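Local coordinates for cytochrome P450 (CYP102L1) (Mycobacterium phage Adler, PDB 6N6Q), which binds haem and, as a phage-encoded member of the cytochrome P450 family, probably works as a haem-thiolate monooxygenase, at residues E135-W140 against H438-E443; D355-I358 against Y363-K366. All coordinates share one frame; numbering follows the deposited sequence.

Interaction 1. Residues E135-W140 against H438-E443; sequences ELIDAW and HQFELE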
loop_
_atom_site.group_PDB
_atom_site.type_symbol
_atom_site.label_atom_id
_atom_site.label_comp_id
_atom_site.label_asym_id
_atom_site.label_seq_id
_atom_site.Cartn_x
_atom_site.Cartn_y
_atom_site.Cartn_z
ATOM N N GLU A 135 9.955 -2.617 18.853
ATOM C CA GLU A 135 8.960 -2.052 19.758
ATOM C C GLU A 135 7.634 -2.797 19.674
ATOM O O GLU A 135 6.947 -2.955 20.691
ATOM C CB GLU A 135 8.769 -0.566 19.449
ATOM C CG GLU A 135 7.803 0.160 20.369
ATOM C CD GLU A 135 7.808 1.657 20.141
ATOM O OE1 GLU A 135 8.905 2.225 19.963
ATOM O OE2 GLU A 135 6.717 2.266 20.127
ATOM N N LEU A 136 7.256 -3.270 18.482
ATOM C CA LEU A 136 6.013 -4.025 18.357
ATOM C C LEU A 136 6.148 -5.418 18.957
ATOM O O LEU A 136 5.250 -5.882 19.669
ATOM C CB LEU A 136 5.589 -4.121 16.893
ATOM C CG LEU A 136 4.282 -4.894 16.694
ATOM C CD1 LEU A 136 3.102 -4.084 17.215
ATOM C CD2 LEU A 136 4.075 -5.290 15.243
ATOM N N ILE A 137 7.260 -6.101 18.672
ATOM C CA ILE A 137 7.482 -7.436 19.221
ATOM C C ILE A 137 7.466 -7.395 20.743
ATOM O O ILE A 137 6.909 -8.286 21.398
ATOM C CB ILE A 137 8.802 -8.021 18.685
ATOM C CG1 ILE A 137 8.748 -8.153 17.162
ATOM C CG2 ILE A 137 9.097 -9.362 19.331
ATOM C CD1 ILE A 137 7.642 -9.054 16.668
ATOM N N ASP A 138 8.066 -6.357 21.330
ATOM C CA ASP A 138 8.051 -6.214 22.782
ATOM C C ASP A 138 6.629 -6.071 23.307
ATOM O O ASP A 138 6.275 -6.664 24.334
ATOM C CB ASP A 138 8.901 -5.016 23.200
ATOM C CG ASP A 138 10.381 -5.235 22.947
ATOM O OD1 ASP A 138 10.765 -6.369 22.591
ATOM O OD2 ASP A 138 11.160 -4.269 23.103
ATOM N N ALA A 139 5.797 -5.288 22.617
ATOM C CA ALA A 139 4.404 -5.154 23.028
ATOM C C ALA A 139 3.648 -6.464 22.848
ATOM O O ALA A 139 2.812 -6.826 23.685
ATOM C CB ALA A 139 3.729 -4.031 22.242
ATOM N N TRP A 140 3.933 -7.194 21.766
ATOM C CA TRP A 140 3.262 -8.466 21.529
ATOM C C TRP A 140 3.733 -9.561 22.478
ATOM O O TRP A 140 3.059 -10.591 22.594
ATOM C CB TRP A 140 3.457 -8.903 20.076
ATOM C CG TRP A 140 2.524 -8.212 19.124
ATOM C CD1 TRP A 140 1.709 -7.153 19.401
ATOM C CD2 TRP A 140 2.301 -8.538 17.746
ATOM N NE1 TRP A 140 0.996 -6.797 18.282
ATOM C CE2 TRP A 140 1.341 -7.632 17.253
ATOM C CE3 TRP A 140 2.822 -9.506 16.880
ATOM C CZ2 TRP A 140 0.890 -7.665 15.934
ATOM C CZ3 TRP A 140 2.370 -9.540 15.573
ATOM C CH2 TRP A 140 1.416 -8.623 15.113
ATOM N N HIS A 438 10.154 -15.439 13.882
ATOM C CA HIS A 438 11.281 -15.810 14.727
ATOM C C HIS A 438 10.912 -15.813 16.206
ATOM O O HIS A 438 11.409 -16.656 16.961
ATOM C CB HIS A 438 12.449 -14.854 14.473
ATOM C CG HIS A 438 13.695 -15.201 15.224
ATOM N ND1 HIS A 438 13.894 -14.843 16.540
ATOM C CD2 HIS A 438 14.813 -15.861 14.840
ATOM C CE1 HIS A 438 15.077 -15.276 16.936
ATOM N NE2 HIS A 438 15.656 -15.896 15.924
ATOM N N GLN A 439 10.040 -14.898 16.630
ATOM C CA GLN A 439 9.711 -14.718 18.037
ATOM C C GLN A 439 8.433 -15.421 18.466
ATOM O O GLN A 439 8.345 -15.867 19.616
ATOM C CB GLN A 439 9.581 -13.224 18.360
ATOM C CG GLN A 439 10.844 -12.428 18.110
ATOM C CD GLN A 439 11.988 -12.874 18.995
ATOM O OE1 GLN A 439 13.037 -13.297 18.509
ATOM N NE2 GLN A 439 11.793 -12.778 20.305
ATOM N N PHE A 440 7.439 -15.523 17.589
ATOM C CA PHE A 440 6.139 -16.061 17.955
ATOM C C PHE A 440 5.746 -17.191 17.015
ATOM O O PHE A 440 6.291 -17.338 15.918
ATOM C CB PHE A 440 5.046 -14.984 17.922
ATOM C CG PHE A 440 5.376 -13.755 18.715
ATOM C CD1 PHE A 440 5.201 -13.733 20.087
ATOM C CD2 PHE A 440 5.851 -12.617 18.086
ATOM C CE1 PHE A 440 5.501 -12.603 20.819
ATOM C CE2 PHE A 440 6.152 -11.483 18.812
ATOM C CZ PHE A 440 5.977 -11.476 20.180
ATOM N N GLU A 441 4.787 -17.991 17.469
ATOM C CA GLU A 441 4.057 -18.911 16.613
ATOM C C GLU A 441 2.609 -18.446 16.516
ATOM O O GLU A 441 2.062 -17.866 17.458
ATOM C CB GLU A 441 4.131 -20.351 17.135
ATOM C CG GLU A 441 3.539 -20.566 18.514
ATOM C CD GLU A 441 3.843 -21.950 19.053
ATOM O OE1 GLU A 441 4.903 -22.506 18.694
ATOM O OE2 GLU A 441 3.022 -22.485 19.829
ATOM N N LEU A 442 2.000 -18.692 15.362
ATOM C CA LEU A 442 0.721 -18.090 15.007
ATOM C C LEU A 442 -0.401 -19.102 15.210
ATOM O O LEU A 442 -0.365 -20.198 14.641
ATOM C CB LEU A 442 0.748 -17.599 13.560
ATOM C CG LEU A 442 2.000 -16.832 13.125
ATOM C CD1 LEU A 442 1.997 -16.606 11.622
ATOM C CD2 LEU A 442 2.109 -15.509 13.862
ATOM N N GLU A 443 -1.394 -18.730 16.013
ATOM C CA GLU A 443 -2.580 -19.553 16.211
ATOM C C GLU A 443 -3.778 -18.872 15.566
ATOM O O GLU A 443 -4.201 -17.803 16.036
ATOM C CB GLU A 443 -2.839 -19.789 17.701
ATOM C CG GLU A 443 -4.069 -20.643 17.987
ATOM C CD GLU A 443 -4.354 -20.785 19.472
ATOM O OE1 GLU A 443 -3.531 -20.319 20.288
ATOM O OE2 GLU A 443 -5.405 -21.363 19.824
#

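Interaction 2. Residues D355-I358 against Y363-K366; sequences DTTI and YAFK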
loop_
_atom_site.group_PDB
_atom_site.type_symbol
_atom_site.label_atom_id
_atom_site.label_comp_id
_atom_site.label_asym_id
_atom_site.label_seq_id
_atom_site.Cartn_x
_atom_site.Cartn_y
_atom_site.Cartn_z
ATOM N N ASP A 355 -5.193 8.894 -29.559
ATOM C CA ASP A 355 -6.219 7.994 -30.072
ATOM C C ASP A 355 -5.553 6.685 -30.468
ATOM O O ASP A 355 -4.738 6.654 -31.397
ATOM C CB ASP A 355 -6.942 8.617 -31.262
ATOM C CG ASP A 355 -7.474 10.003 -30.961
ATOM O OD1 ASP A 355 -7.054 10.597 -29.944
ATOM O OD2 ASP A 355 -8.316 10.497 -31.741
ATOM N N THR A 356 -5.870 5.604 -29.758
ATOM C CA THR A 356 -5.253 4.311 -30.013
ATOM C C THR A 356 -6.316 3.224 -29.958
ATOM O O THR A 356 -7.503 3.486 -29.735
ATOM C CB THR A 356 -4.134 4.002 -29.010
ATOM O OG1 THR A 356 -4.651 4.070 -27.675
ATOM C CG2 THR A 356 -2.976 4.979 -29.165
ATOM N N THR A 357 -5.871 1.988 -30.178
ATOM C CA THR A 357 -6.692 0.795 -30.051
ATOM C C THR A 357 -5.865 -0.281 -29.368
ATOM O O THR A 357 -4.657 -0.384 -29.602
ATOM C CB THR A 357 -7.179 0.275 -31.416
ATOM O OG1 THR A 357 -6.059 -0.204 -32.172
ATOM C CG2 THR A 357 -7.884 1.373 -32.207
ATOM N N ILE A 358 -6.509 -1.079 -28.521
ATOM C CA ILE A 358 -5.838 -2.218 -27.904
ATOM C C ILE A 358 -6.330 -3.493 -28.574
ATOM O O ILE A 358 -7.147 -3.444 -29.499
ATOM C CB ILE A 358 -6.068 -2.260 -26.382
ATOM C CG1 ILE A 358 -7.558 -2.149 -26.059
ATOM C CG2 ILE A 358 -5.273 -1.162 -25.693
ATOM C CD1 ILE A 358 -7.872 -2.271 -24.585
ATOM N N TYR A 363 -11.811 -2.246 -29.939
ATOM C CA TYR A 363 -11.719 -1.376 -28.770
ATOM C C TYR A 363 -10.886 -0.137 -29.078
ATOM O O TYR A 363 -9.683 -0.108 -28.805
ATOM C CB TYR A 363 -11.130 -2.127 -27.574
ATOM C CG TYR A 363 -11.686 -3.520 -27.381
ATOM C CD1 TYR A 363 -13.033 -3.721 -27.116
ATOM C CD2 TYR A 363 -10.858 -4.635 -27.453
ATOM C CE1 TYR A 363 -13.545 -4.992 -26.937
ATOM C CE2 TYR A 363 -11.359 -5.911 -27.272
ATOM C CZ TYR A 363 -12.705 -6.083 -27.016
ATOM O OH TYR A 363 -13.213 -7.350 -26.835
ATOM N N ALA A 364 -11.514 0.881 -29.654
ATOM C CA ALA A 364 -10.844 2.142 -29.916
ATOM C C ALA A 364 -10.988 3.066 -28.714
ATOM O O ALA A 364 -11.983 3.021 -27.985
ATOM C CB ALA A 364 -11.415 2.815 -31.165
ATOM N N PHE A 365 -9.978 3.908 -28.509
ATOM C CA PHE A 365 -9.970 4.839 -27.387
ATOM C C PHE A 365 -9.474 6.194 -27.862
ATOM O O PHE A 365 -8.368 6.300 -28.401
ATOM C CB PHE A 365 -9.098 4.318 -26.240
ATOM C CG PHE A 365 -9.648 3.091 -25.573
ATOM C CD1 PHE A 365 -10.616 3.199 -24.586
ATOM C CD2 PHE A 365 -9.201 1.830 -25.933
ATOM C CE1 PHE A 365 -11.128 2.072 -23.971
ATOM C CE2 PHE A 365 -9.708 0.699 -25.320
ATOM C CZ PHE A 365 -10.671 0.820 -24.339
ATOM N N LYS A 366 -10.296 7.219 -27.668
ATOM C CA LYS A 366 -9.869 8.591 -27.887
ATOM C C LYS A 366 -8.915 9.016 -26.774
ATOM O O LYS A 366 -8.940 8.474 -25.666
ATOM C CB LYS A 366 -11.097 9.510 -27.949
ATOM C CG LYS A 366 -10.827 11.008 -27.882
ATOM C CD LYS A 366 -9.993 11.498 -29.056
ATOM C CE LYS A 366 -9.639 12.966 -28.886
ATOM N NZ LYS A 366 -9.226 13.267 -27.483
#

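Interaction 1. Residues E135-W140 against H438-E443
Ile-137 and Gln-439 mark the closest backbone approach, with the CA of Ile-137 7.7 Å from the CA of Gln-439 and no hydrogen bond between 135-140 and 438-443, so side chains bridge the gap. Phe-440 does most of the bridging. Its CG stands anti to the carbonyl carbon (chi1 -52°), and the ring reaches toward helix 119-145, sliding past Ile-137 in the opposite direction. The leading corner of the ring touches at several points: CE2 of Phe-440 lies 3.6 Å from CD1 and 3.7 Å from CG2 of Ile-137, while CZ of Phe-440 comes obliquely to 3.6 Å from CB of Trp-140. The backbone O of Ile-137 sits in the plane of the Phe-440 ring at its edge, 3.5 Å from CZ. At Phe-440 the backbone passes from helical to extended, into a run weakly paired with strand 464-469; the contact thus joins helix 119-145, probably helix D of the P450 fold, to the helix-to-strand junction after helix 422-439, probably helix L, whose Ala-435 and Ile-436 also touch Ile-137. One residue earlier, CG of Gln-439 packs on CG2 of Ile-137 at 3.7 Å, the side chains crossing at about a right angle. Gln-439 bends at chi2 (-63°), and ND1 of His-438 donates to its OE1 at 2.6 Å, the acceptor close to the imidazole plane but the donor tilted 25° from the carbonyl plane. CB of Gln-439 lies above one face of the Phe-440 ring, offset toward the rim. NE1 of Trp-140 hydrogen-bonds to Glu-155, and Leu-467 touches both Trp-140 and Phe-440.

Interaction 2. Residues D355-I358 against Y363-K366
In Ile-358 the torsions set CG1 between the backbone N and carbonyl carbon (chi1 51°) with CD1 extended beyond it, and in Phe-365 they turn CG anti to the carbonyl carbon (chi1 -67°), so that CD1 of Ile-358 meets CE2 of Phe-365 obliquely at 3.6 Å. CG1 of Ile-358 also touches CB of Tyr-363, at 3.9 Å. Thr-356 and Phe-365 form an antiparallel hydrogen-bonded pair: N of Thr-356 donates to O of Phe-365 at 2.9 Å, and N of Phe-365 to O of Thr-356 at 2.8 Å. Next comes the non-hydrogen-bonded pair Thr-357 and Ala-364, where CG2 of Thr-357 lies 4.0 Å from CB of Ala-364; a weak bond from N of Ile-358 to O of Tyr-363 (3.3 Å) follows. At the other end, both carboxylate oxygens of Asp-355 lie beside CD of Lys-366, OD1 at 3.2 Å, and OD1 accepts a hydrogen bond from N of Lys-367. These pairs define a two-stranded surface beta hairpin. Thr-356 and Phe-365, on one face, and Ile-358 beside them turn to neighbouring elements: Ile-358 touches Leu-67 and Ile-71 of helix 65-71, Ile-49 of strand 49-53 meets Ile-358, Tyr-363 and Phe-365, and Trp-77 of strand 77-79 touches Thr-356 and stacks edge-to-face with Phe-365.

Overall arrangement
The two contacts stand on opposite sides of the chain's centre, their own centres 52 Å apart and their nearest atoms about 40 Å apart, and they share no helix or sheet. Interaction 1 joins segments 298 residues apart in sequence, whereas the hairpin of interaction 2 is local and nested inside the loop that interaction 1 closes. Segments 355-358 and 363-366 lie between strands 347-352 and 370-374, neighbours in the five-stranded mixed sheet, and so the hairpin is part of the connection between them. Interaction 1 instead ties the end of helix 422-439 to helix 119-145. One contact therefore holds together distant parts of the helical region, while the other shapes a surface excursion of the chain beside the five-stranded sheet.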